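PDB 5G5G: putative xanthine dehydrogenase YAGS fad-binding subunit from Escherichia coli, which probably forms the molybdenum-cofactor-binding subunit of a periplasmic aldehyde oxidase of the xanthine oxidase family, holding a pterin cytosine dinucleotide. Local coordinates for residues T463-T466 with G471-T474; R24-L29 with M465-T470. One frame throughout, in Å; residues are numbered along the deposited sequence.

Contact 1: T463-T466 with G471-T474; sequences TDMT and GSYT. With MCN (pterin cytosine dinucleotide), chain Y.
T466 and S472 are the residues whose backbones come nearest across this contact, with 6.8 Å between their CA atoms, as the loop after strand 459-462 folds back on the first turn of helix 472-484. The one hydrogen bond between the segments runs from S472 OG to T466 O, at 2.8 Å. OG arrives with a C=O...O angle of 141° and lies 20° off the carbonyl plane. OG stands beside its own backbone N, and CB also comes near T466 O. OG has a second, weak hydrogen bond with T470 OG1. The T466 hydroxyl is engaged on other parts of the fold, by S506 and by the backbone O of Q211.

G471 occupies the N-cap position of the helix with a positive phi, a conformation in which a CB would press on the preceding carbonyl O; without one, the backbone can lie close to O2' of the pterin cytosine dinucleotide. The loop and helix start thus form one wall of the cofactor pocket, to which M465, G471 and S472 all belong.

M465 leaves the backbone with CG anti to N (chi1 -177°) and bends at chi2, which carries its methyl end to the serine. M465 CE lies 3.6 Å from S472 OG, a van der Waals contact, and 3.9 Å from the phosphate oxygen O2B of the cofactor. S503 and S506 pack against the same thioether chain.

Contact 2: R24-L29 with M465-T470; sequences RIDGPL and MTDIGT. With MCN (pterin cytosine dinucleotide), chain Y.
R24 reaches G469 across the tight part of this contact, its NH1 donating to G469 O at 2.9 Å with an N-H...O angle of 148°. The donor sits well above the carbonyl plane, 64° out of it, and hence not on a lone pair. An extended chain from CG to NE gives R24 the length for this approach. G469 O meets the guanidinium edge tilted from its plane, while water 2 lies in plane. An acidic side chain of a neighbouring protein chain forms a salt bridge with NE.

The other part is looser and mediated by water. D26 and D467 face each other, and their two negatively charged carboxylates stay 3.8 Å apart between the OD2 atoms, without a direct bond. Water 3 bridges D26 OD1 and D467 OD2, whereas water 2 joins D26 OD2 and D467 OD1 to R24 NH1. K30 makes a salt bridge to D26, which probably eases the repulsion.

D467 also shapes its own loop: OD1 accepts from G469 N at 3.0 Å, two residues on, forming an Asx turn. D467 OD2 also accepts from Y473 N, and OD1 from G471 N, at the start of helix 472-484. Facing this loop, R24 to G27 make a type I beta turn leading into helix 27-31.

The same loop, from I468 to T470, lines the cofactor pocket. T470 O accepts from the ribose O2' of the pterin cytosine dinucleotide at 2.7 Å and weakly from O3'. I468 CD1 approaches the pterin O4' at 3.3 Å, and T470 CG2 packs against O9' and O3B.

In the fold
Contacts 1 and 2 share M465 and T466, and their centres lie about 7 Å apart; both use the loop that runs into helix 472-484. D467 of contact 2 reaches into contact 1: its OD2 lies 2.9 Å from Y473 N, a probable hydrogen bond at the start of the helix. A second link joins T474 OG1 to I25 N at 3.0 Å, so segment 24-29 also meets the helix directly. Both contacts touch the pterin cytosine dinucleotide. The T466 side chain is about 9 Å from the bound dioxothiomolybdenum(VI) ion, and G469 is about 6 Å from the iron-sulfur cluster, so the loop lies close to both redox centres.

Contact 1: T463-T466 with G471-T474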
# COMPACT_ATOMS: atom_id res chain seq x y z
N THR C 463 17.79 -21.11 9.74
CA THR C 463 17.10 -21.61 8.55
C THR C 463 16.95 -20.47 7.53
O THR C 463 16.88 -19.31 7.91
CB THR C 463 15.74 -22.23 8.96
OG1 THR C 463 15.06 -22.69 7.79
CG2 THR C 463 14.87 -21.23 9.76
N ASP C 464 16.87 -20.79 6.25
CA ASP C 464 16.73 -19.71 5.26
C ASP C 464 15.28 -19.17 5.13
O ASP C 464 14.98 -18.31 4.27
CB ASP C 464 17.27 -20.14 3.89
CG ASP C 464 16.29 -20.96 3.06
OD1 ASP C 464 15.18 -21.35 3.56
OD2 ASP C 464 16.63 -21.27 1.88
N MET C 465 14.38 -19.67 5.96
CA MET C 465 13.04 -19.10 6.05
C MET C 465 13.06 -17.59 6.24
O MET C 465 13.97 -17.07 6.88
CB MET C 465 12.29 -19.75 7.20
CG MET C 465 10.87 -19.28 7.35
SD MET C 465 9.86 -19.63 5.89
CE MET C 465 8.40 -18.81 6.39
N THR C 466 12.09 -16.92 5.66
CA THR C 466 11.95 -15.46 5.77
C THR C 466 10.84 -15.05 6.73
O THR C 466 9.86 -15.83 7.00
CB THR C 466 11.70 -14.84 4.38
OG1 THR C 466 10.58 -15.52 3.75
CG2 THR C 466 12.92 -14.96 3.54
N GLY C 471 5.83 -12.98 11.21
CA GLY C 471 6.18 -13.50 12.56
C GLY C 471 7.04 -14.73 12.64
O GLY C 471 7.26 -15.24 13.72
N SER C 472 7.60 -15.18 11.52
CA SER C 472 8.42 -16.36 11.50
C SER C 472 9.52 -16.35 12.59
O SER C 472 9.74 -17.40 13.21
CB SER C 472 9.05 -16.52 10.14
OG SER C 472 8.12 -16.49 9.09
N TYR C 473 10.24 -15.24 12.77
CA TYR C 473 11.28 -15.19 13.83
C TYR C 473 10.69 -15.74 15.14
O TYR C 473 11.31 -16.57 15.81
CB TYR C 473 11.82 -13.80 14.12
CG TYR C 473 12.87 -13.32 13.12
CD1 TYR C 473 14.21 -13.77 13.20
CD2 TYR C 473 12.56 -12.32 12.16
CE1 TYR C 473 15.18 -13.30 12.33
CE2 TYR C 473 13.53 -11.88 11.28
CZ TYR C 473 14.84 -12.36 11.38
OH TYR C 473 15.84 -11.93 10.47
N THR C 474 9.54 -15.18 15.52
CA THR C 474 8.93 -15.48 16.79
C THR C 474 8.40 -16.91 16.92
O THR C 474 8.70 -17.61 17.87
CB THR C 474 7.86 -14.45 17.08
OG1 THR C 474 8.46 -13.18 16.89
CG2 THR C 474 7.33 -14.58 18.45
N1 MCN Y . 0.49 -18.19 12.15
C2 MCN Y . 0.31 -18.65 13.54
N3 MCN Y . -0.30 -20.04 13.38
C4 MCN Y . -0.75 -20.72 12.34
C5 MCN Y . -0.35 -20.09 11.04
C6 MCN Y . 0.15 -18.89 11.02
O2 MCN Y . 0.59 -18.15 14.50
N4 MCN Y . -1.37 -21.84 12.32
C1' MCN Y . 0.89 -16.80 12.10
C2D MCN Y . 2.41 -16.61 12.44
O2' MCN Y . 2.63 -15.31 12.97
C3' MCN Y . 2.95 -16.76 11.11
C4D MCN Y . 2.02 -16.03 10.03
O4D MCN Y . 0.73 -16.30 10.77
O3' MCN Y . 4.30 -16.26 10.84
C5' MCN Y . 1.83 -16.47 8.70
O5' MCN Y . 2.04 -17.85 8.53
PA MCN Y . 1.49 -18.53 7.24
O1A MCN Y . 2.14 -19.91 7.16
O2A MCN Y . 0.01 -18.37 7.17
O3A MCN Y . 2.13 -17.59 5.99
PB MCN Y . 3.59 -17.77 5.41
O1B MCN Y . 3.58 -18.76 4.34
O2B MCN Y . 4.56 -17.90 6.54
O3B MCN Y . 3.78 -16.30 4.88
C10 MCN Y . 3.27 -15.95 3.53
C9' MCN Y . 1.99 -15.19 3.54
C8' MCN Y . 1.53 -15.03 2.00
S8' MCN Y . 1.62 -16.32 0.93
C7' MCN Y . 1.30 -13.86 1.63
S7' MCN Y . 0.97 -13.45 -0.08
C6' MCN Y . 1.03 -12.69 2.63
C7 MCN Y . 0.97 -13.38 4.08
O9' MCN Y . 2.08 -14.13 4.35
N5' MCN Y . 2.35 -11.87 2.56
C4A MCN Y . 2.63 -10.88 3.65
N8' MCN Y . 0.97 -12.28 5.07
C4B MCN Y . 1.85 -11.27 4.96
N1' MCN Y . 1.93 -10.34 6.00
C2' MCN Y . 2.97 -9.41 6.11
N2' MCN Y . 3.04 -8.57 7.02
N3' MCN Y . 3.59 -9.13 4.92
C4' MCN Y . 3.68 -9.86 3.75
O4' MCN Y . 4.27 -9.72 2.67

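Contact 2: R24-L29 with M465-T470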
# COMPACT_ATOMS: atom_id res chain seq x y z
N ARG C 24 6.65 -10.10 19.36
CA ARG C 24 7.62 -10.38 18.33
C ARG C 24 9.04 -10.16 18.78
O ARG C 24 9.37 -9.10 19.37
CB ARG C 24 7.43 -9.42 17.17
CG ARG C 24 6.37 -9.82 16.34
CD ARG C 24 6.24 -8.79 15.22
NE ARG C 24 4.85 -8.88 14.85
CZ ARG C 24 4.35 -9.37 13.73
NH1 ARG C 24 5.11 -9.86 12.80
NH2 ARG C 24 3.05 -9.41 13.59
N ILE C 25 9.91 -11.13 18.50
CA ILE C 25 11.29 -11.06 18.97
C ILE C 25 12.12 -10.08 18.12
O ILE C 25 13.16 -9.61 18.60
CB ILE C 25 11.99 -12.43 19.11
CG1 ILE C 25 12.16 -13.12 17.79
CG2 ILE C 25 11.16 -13.31 20.06
CD1 ILE C 25 13.13 -14.28 17.84
N ASP C 26 11.61 -9.75 16.96
CA ASP C 26 12.20 -8.68 16.14
C ASP C 26 11.66 -7.29 16.49
O ASP C 26 12.02 -6.32 15.80
CB ASP C 26 12.09 -8.98 14.62
CG ASP C 26 10.68 -9.37 14.14
OD1 ASP C 26 9.86 -9.82 15.00
OD2 ASP C 26 10.41 -9.34 12.92
N GLY C 27 10.78 -7.21 17.48
CA GLY C 27 10.15 -5.93 17.85
C GLY C 27 11.12 -4.81 18.26
O GLY C 27 11.03 -3.69 17.74
N PRO C 28 12.07 -5.10 19.17
CA PRO C 28 13.01 -4.07 19.53
C PRO C 28 13.76 -3.50 18.31
O PRO C 28 13.93 -2.29 18.25
CB PRO C 28 13.94 -4.76 20.49
CG PRO C 28 13.02 -5.75 21.22
CD PRO C 28 12.17 -6.27 20.08
N LEU C 29 14.21 -4.34 17.38
CA LEU C 29 14.87 -3.81 16.17
C LEU C 29 13.92 -3.00 15.27
O LEU C 29 14.28 -1.93 14.79
CB LEU C 29 15.55 -4.92 15.36
CG LEU C 29 16.68 -5.65 16.04
CD1 LEU C 29 17.05 -6.83 15.14
CD2 LEU C 29 17.88 -4.77 16.26
N MET C 465 14.38 -19.67 5.96
CA MET C 465 13.04 -19.10 6.05
C MET C 465 13.06 -17.59 6.24
O MET C 465 13.97 -17.07 6.88
CB MET C 465 12.29 -19.75 7.20
CG MET C 465 10.87 -19.28 7.35
SD MET C 465 9.86 -19.63 5.89
CE MET C 465 8.40 -18.81 6.39
N THR C 466 12.09 -16.92 5.66
CA THR C 466 11.95 -15.46 5.77
C THR C 466 10.84 -15.05 6.73
O THR C 466 9.86 -15.83 7.00
CB THR C 466 11.70 -14.84 4.38
OG1 THR C 466 10.58 -15.52 3.75
CG2 THR C 466 12.92 -14.96 3.54
N ASP C 467 11.00 -13.83 7.22
CA ASP C 467 9.99 -13.14 8.02
C ASP C 467 9.69 -11.90 7.29
O ASP C 467 10.49 -10.96 7.28
CB ASP C 467 10.45 -12.86 9.48
CG ASP C 467 9.29 -12.43 10.38
OD1 ASP C 467 8.34 -11.80 9.83
OD2 ASP C 467 9.36 -12.76 11.59
N ILE C 468 8.52 -11.87 6.62
CA ILE C 468 8.15 -10.74 5.72
C ILE C 468 7.18 -9.81 6.46
O ILE C 468 6.48 -9.02 5.84
CB ILE C 468 7.60 -11.25 4.39
CG1 ILE C 468 6.30 -12.10 4.61
CG2 ILE C 468 8.65 -12.11 3.68
CD1 ILE C 468 5.70 -12.66 3.36
N GLY C 469 7.16 -9.92 7.79
CA GLY C 469 6.18 -9.30 8.68
C GLY C 469 5.17 -10.32 9.21
O GLY C 469 4.28 -9.98 10.02
N THR C 470 5.33 -11.57 8.78
CA THR C 470 4.44 -12.65 9.22
C THR C 470 4.60 -13.01 10.70
O THR C 470 3.62 -13.29 11.39
CB THR C 470 4.67 -13.85 8.31
OG1 THR C 470 6.10 -13.89 8.09
CG2 THR C 470 3.94 -13.71 6.98
N1 MCN Y . 0.49 -18.19 12.15
C2 MCN Y . 0.31 -18.65 13.54
N3 MCN Y . -0.30 -20.04 13.38
C4 MCN Y . -0.75 -20.72 12.34
C5 MCN Y . -0.35 -20.09 11.04
C6 MCN Y . 0.15 -18.89 11.02
O2 MCN Y . 0.59 -18.15 14.50
N4 MCN Y . -1.37 -21.84 12.32
C1' MCN Y . 0.89 -16.80 12.10
C2D MCN Y . 2.41 -16.61 12.44
O2' MCN Y . 2.63 -15.31 12.97
C3' MCN Y . 2.95 -16.76 11.11
C4D MCN Y . 2.02 -16.03 10.03
O4D MCN Y . 0.73 -16.30 10.77
O3' MCN Y . 4.30 -16.26 10.84
C5' MCN Y . 1.83 -16.47 8.70
O5' MCN Y . 2.04 -17.85 8.53
PA MCN Y . 1.49 -18.53 7.24
O1A MCN Y . 2.14 -19.91 7.16
O2A MCN Y . 0.01 -18.37 7.17
O3A MCN Y . 2.13 -17.59 5.99
PB MCN Y . 3.59 -17.77 5.41
O1B MCN Y . 3.58 -18.76 4.34
O2B MCN Y . 4.56 -17.90 6.54
O3B MCN Y . 3.78 -16.30 4.88
C10 MCN Y . 3.27 -15.95 3.53
C9' MCN Y . 1.99 -15.19 3.54
C8' MCN Y . 1.53 -15.03 2.00
S8' MCN Y . 1.62 -16.32 0.93
C7' MCN Y . 1.30 -13.86 1.63
S7' MCN Y . 0.97 -13.45 -0.08
C6' MCN Y . 1.03 -12.69 2.63
C7 MCN Y . 0.97 -13.38 4.08
O9' MCN Y . 2.08 -14.13 4.35
N5' MCN Y . 2.35 -11.87 2.56
C4A MCN Y . 2.63 -10.88 3.65
N8' MCN Y . 0.97 -12.28 5.07
C4B MCN Y . 1.85 -11.27 4.96
N1' MCN Y . 1.93 -10.34 6.00
C2' MCN Y . 2.97 -9.41 6.11
N2' MCN Y . 3.04 -8.57 7.02
N3' MCN Y . 3.59 -9.13 4.92
C4' MCN Y . 3.68 -9.86 3.75
O4' MCN Y . 4.27 -9.72 2.67
O HOH W 1 1.72 -11.18 11.66
O HOH W 2 7.87 -9.90 11.94
O HOH W 3 8.68 -12.19 14.33